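Local atomic coordinates of synaptotagmin-1 (Arabidopsis thaliana, PDB entry 7ATP), a protein that helps maintain plasma membrane integrity during freezing and osmotic stress, and is represented here by its first C2 domain, a module that probably binds phospholipids with the help of calcium. Residues Val12-Ala17 with Glu60-Ser65. Numbering follows the deposited sequence.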
ATOM      1  N   VAL A  12      -1.949  -4.128   8.439  1.00 78.82           N
ATOM      2  CA  VAL A  12      -1.599  -4.148   7.025  1.00 75.95           C
ATOM      3  C   VAL A  12      -0.147  -4.557   6.914  1.00 68.44           C
ATOM      4  O   VAL A  12       0.724  -3.926   7.515  1.00 73.92           O
ATOM      5  CB  VAL A  12      -1.818  -2.775   6.368  1.00 73.71           C
ATOM      6  CG1 VAL A  12      -1.768  -2.910   4.860  1.00 72.56           C
ATOM      7  CG2 VAL A  12      -3.125  -2.192   6.790  1.00 69.60           C
ATOM      8  N   LYS A  13       0.113  -5.618   6.165  1.00 67.25           N
ATOM      9  CA  LYS A  13       1.460  -6.008   5.804  1.00 62.25           C
ATOM     10  C   LYS A  13       1.639  -5.716   4.321  1.00 72.09           C
ATOM     11  O   LYS A  13       0.878  -6.230   3.490  1.00 70.05           O
ATOM     12  CB  LYS A  13       1.736  -7.478   6.107  1.00 69.48           C
ATOM     13  CG  LYS A  13       3.150  -7.896   5.738  1.00 71.05           C
ATOM     14  CD  LYS A  13       3.401  -9.394   5.950  1.00 75.26           C
ATOM     15  CE  LYS A  13       3.562  -9.746   7.421  1.00 83.29           C
ATOM     16  NZ  LYS A  13       3.307 -11.206   7.719  1.00 95.55           N
ATOM     17  N   VAL A  14       2.601  -4.852   3.994  1.00 64.47           N
ATOM     18  CA  VAL A  14       2.989  -4.642   2.608  1.00 61.77           C
ATOM     19  C   VAL A  14       4.031  -5.702   2.308  1.00 62.27           C
ATOM     20  O   VAL A  14       5.121  -5.689   2.882  1.00 67.36           O
ATOM     21  CB  VAL A  14       3.533  -3.223   2.380  1.00 64.90           C
ATOM     22  CG1 VAL A  14       4.142  -3.119   1.027  1.00 55.69           C
ATOM     23  CG2 VAL A  14       2.411  -2.206   2.513  1.00 58.86           C
ATOM     24  N   VAL A  15       3.696  -6.634   1.426  1.00 63.75           N
ATOM     25  CA  VAL A  15       4.533  -7.803   1.218  1.00 60.37           C
ATOM     26  C   VAL A  15       5.620  -7.475   0.220  1.00 62.64           C
ATOM     27  O   VAL A  15       6.801  -7.370   0.574  1.00 64.60           O
ATOM     28  CB  VAL A  15       3.717  -9.005   0.725  1.00 74.18           C
ATOM     29  CG1 VAL A  15       4.651 -10.168   0.422  1.00 71.24           C
ATOM     30  CG2 VAL A  15       2.705  -9.392   1.751  1.00 74.84           C
ATOM     31  N   ARG A  16       5.227  -7.329  -1.038  1.00 64.67           N
ATOM     32  CA  ARG A  16       6.175  -7.049  -2.096  1.00 59.09           C
ATOM     33  C   ARG A  16       5.445  -6.345  -3.221  1.00 67.23           C
ATOM     34  O   ARG A  16       4.220  -6.239  -3.231  1.00 74.93           O
ATOM     35  CB  ARG A  16       6.828  -8.318  -2.627  1.00 64.61           C
ATOM     36  CG  ARG A  16       5.996  -9.022  -3.694  1.00 76.32           C
ATOM     37  CD  ARG A  16       6.528 -10.426  -4.016  1.00 81.92           C
ATOM     38  NE  ARG A  16       5.921 -11.459  -3.177  1.00 91.81           N
ATOM     39  CZ  ARG A  16       6.526 -12.045  -2.144  1.00 95.64           C
ATOM     40  NH1 ARG A  16       5.892 -12.976  -1.431  1.00 85.15           N
ATOM     41  NH2 ARG A  16       7.766 -11.701  -1.823  1.00 95.70           N
ATOM     42  N   ALA A  17       6.216  -5.866  -4.175  1.00 63.45           N
ATOM     43  CA  ALA A  17       5.683  -5.420  -5.441  1.00 68.31           C
ATOM     44  C   ALA A  17       6.390  -6.222  -6.508  1.00 70.04           C
ATOM     45  O   ALA A  17       7.502  -6.704  -6.290  1.00 72.63           O
ATOM     46  CB  ALA A  17       5.893  -3.934  -5.652  1.00 57.30           C
ATOM     47  N   GLU A  60       6.566  -5.280   5.410  1.00 54.43           N
ATOM     48  CA  GLU A  60       6.485  -4.248   6.423  1.00 63.12           C
ATOM     49  C   GLU A  60       5.056  -4.135   6.907  1.00 63.17           C
ATOM     50  O   GLU A  60       4.116  -4.174   6.115  1.00 60.61           O
ATOM     51  CB  GLU A  60       7.022  -2.903   5.898  1.00 60.95           C
ATOM     52  CG  GLU A  60       8.547  -2.986   5.727  1.00 59.02           C
ATOM     53  CD  GLU A  60       9.260  -1.695   5.282  1.00 53.52           C
ATOM     54  OE1 GLU A  60       8.688  -0.591   5.315  1.00 52.30           O
ATOM     55  OE2 GLU A  60      10.451  -1.816   4.944  1.00 59.21           O
ATOM     56  N   GLU A  61       4.898  -4.035   8.220  1.00 61.55           N
ATOM     57  CA  GLU A  61       3.586  -4.092   8.849  1.00 69.19           C
ATOM     58  C   GLU A  61       3.214  -2.733   9.417  1.00 61.64           C
ATOM     59  O   GLU A  61       4.021  -2.101  10.104  1.00 65.17           O
ATOM     60  CB  GLU A  61       3.559  -5.132   9.972  1.00 66.87           C
ATOM     61  CG  GLU A  61       4.282  -6.412   9.634  1.00 76.58           C
ATOM     62  CD  GLU A  61       4.012  -7.497  10.661  1.00 92.94           C
ATOM     63  OE1 GLU A  61       4.879  -7.716  11.534  1.00 95.57           O
ATOM     64  OE2 GLU A  61       2.918  -8.107  10.606  1.00 95.84           O
ATOM     65  N   PHE A  62       1.994  -2.302   9.147  1.00 59.85           N
ATOM     66  CA  PHE A  62       1.454  -1.078   9.707  1.00 65.11           C
ATOM     67  C   PHE A  62       0.098  -1.405  10.313  1.00 74.64           C
ATOM     68  O   PHE A  62      -0.479  -2.452  10.026  1.00 73.86           O
ATOM     69  CB  PHE A  62       1.339   0.005   8.637  1.00 66.10           C
ATOM     70  CG  PHE A  62       2.624   0.230   7.901  1.00 65.62           C
ATOM     71  CD1 PHE A  62       3.494   1.229   8.297  1.00 66.86           C
ATOM     72  CD2 PHE A  62       2.995  -0.607   6.862  1.00 61.69           C
ATOM     73  CE1 PHE A  62       4.728   1.425   7.636  1.00 67.10           C
ATOM     74  CE2 PHE A  62       4.204  -0.433   6.200  1.00 63.29           C
ATOM     75  CZ  PHE A  62       5.082   0.594   6.583  1.00 60.27           C
ATOM     76  N   LYS A  63      -0.400  -0.511  11.161  1.00 73.19           N
ATOM     77  CA  LYS A  63      -1.704  -0.676  11.776  1.00 81.63           C
ATOM     78  C   LYS A  63      -2.453   0.641  11.731  1.00 82.15           C
ATOM     79  O   LYS A  63      -1.856   1.717  11.833  1.00 78.46           O
ATOM     80  CB  LYS A  63      -1.602  -1.177  13.235  1.00 83.82           C
ATOM     81  CG  LYS A  63      -1.247  -0.101  14.247  1.00 85.44           C
ATOM     82  CD  LYS A  63      -1.347  -0.629  15.657  1.00 89.50           C
ATOM     83  CE  LYS A  63      -0.602  -1.939  15.778  1.00 90.32           C
ATOM     84  NZ  LYS A  63       0.440  -1.873  16.831  1.00104.27           N
ATOM     85  N   PHE A  64      -3.776   0.535  11.597  1.00 82.13           N
ATOM     86  CA  PHE A  64      -4.653   1.677  11.409  1.00 85.70           C
ATOM     87  C   PHE A  64      -5.864   1.591  12.326  1.00 98.56           C
ATOM     88  O   PHE A  64      -6.493   0.533  12.438  1.00 86.86           O
ATOM     89  CB  PHE A  64      -5.149   1.751   9.974  1.00 83.42           C
ATOM     90  CG  PHE A  64      -4.075   1.952   8.987  1.00 84.41           C
ATOM     91  CD1 PHE A  64      -3.430   0.873   8.422  1.00 80.95           C
ATOM     92  CD2 PHE A  64      -3.704   3.232   8.613  1.00 80.92           C
ATOM     93  CE1 PHE A  64      -2.442   1.070   7.502  1.00 82.32           C
ATOM     94  CE2 PHE A  64      -2.716   3.436   7.694  1.00 76.65           C
ATOM     95  CZ  PHE A  64      -2.081   2.359   7.137  1.00 77.84           C
ATOM     96  N   SER A  65      -6.213   2.728  12.934  1.00106.49           N
ATOM     97  CA  SER A  65      -7.411   2.845  13.760  1.00109.66           C
ATOM     98  C   SER A  65      -8.642   2.857  12.869  1.00115.63           C
ATOM     99  O   SER A  65      -8.874   3.825  12.135  1.00115.29           O
ATOM    100  CB  SER A  65      -7.349   4.113  14.603  1.00116.90           C
ATOM    101  OG  SER A  65      -7.191   3.799  15.971  1.00118.63           O
TER
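Val12 brings one methyl against the ring of Phe64: Val12 CG2 meets Phe64 CE1 at 3.4 Å, coming at the rim of the ring, close to the ring plane. With CG1 opposite the backbone N (chi1 -166°), CG2 is left leaning toward the strand's N-terminal end, where it reaches diagonally past the Phe62 pair to Phe64. Phe64 also touches Ile35 and Leu37 of the facing sheet, so this edge contact belongs to the packing between the two sheets; a branched aliphatic chain and a flat ring suit such a place, since both offer only carbon to the contact. The Phe64 ring also meets Lys45 in a cation-pi contact. On the same face Val14 turns CG2 obliquely toward Phe62, at a loose 4.5 Å from Phe62 CE2, and itself rests on Ile35. Glu60 starts on this face, but its chain leads away from Val14, and OE2 is hydrogen-bonded to Thr48.

Lys13 and Glu61 form the non-hydrogen-bonded pair on the other face, where they run out together, flank against flank. In Lys13, CG stands opposite the backbone N (chi1 -180°) and the chain runs out straight before turning at chi3, and Lys13 CE comes within 3.6 Å of Glu61 OE2. Lys13 NZ is 4.3 Å from Glu61 OE2, too far for a salt bridge, so the attraction is probably modest; long flexible chains suit this more exposed surface.

Between the faces, Val12 pairs with Phe62 and Val14 with Glu60, each through two backbone hydrogen bonds. Phe62 N to Val12 O is short and straight, 2.6 Å with 169° at the hydrogen. Further along, Val15 and Arg16 both face Glu133, a classic beta bulge toward the next strand. The whole is an antiparallel pairing of edge strand 57-66 with inner strand 8-18 in one sheet of the C2 beta-sandwich.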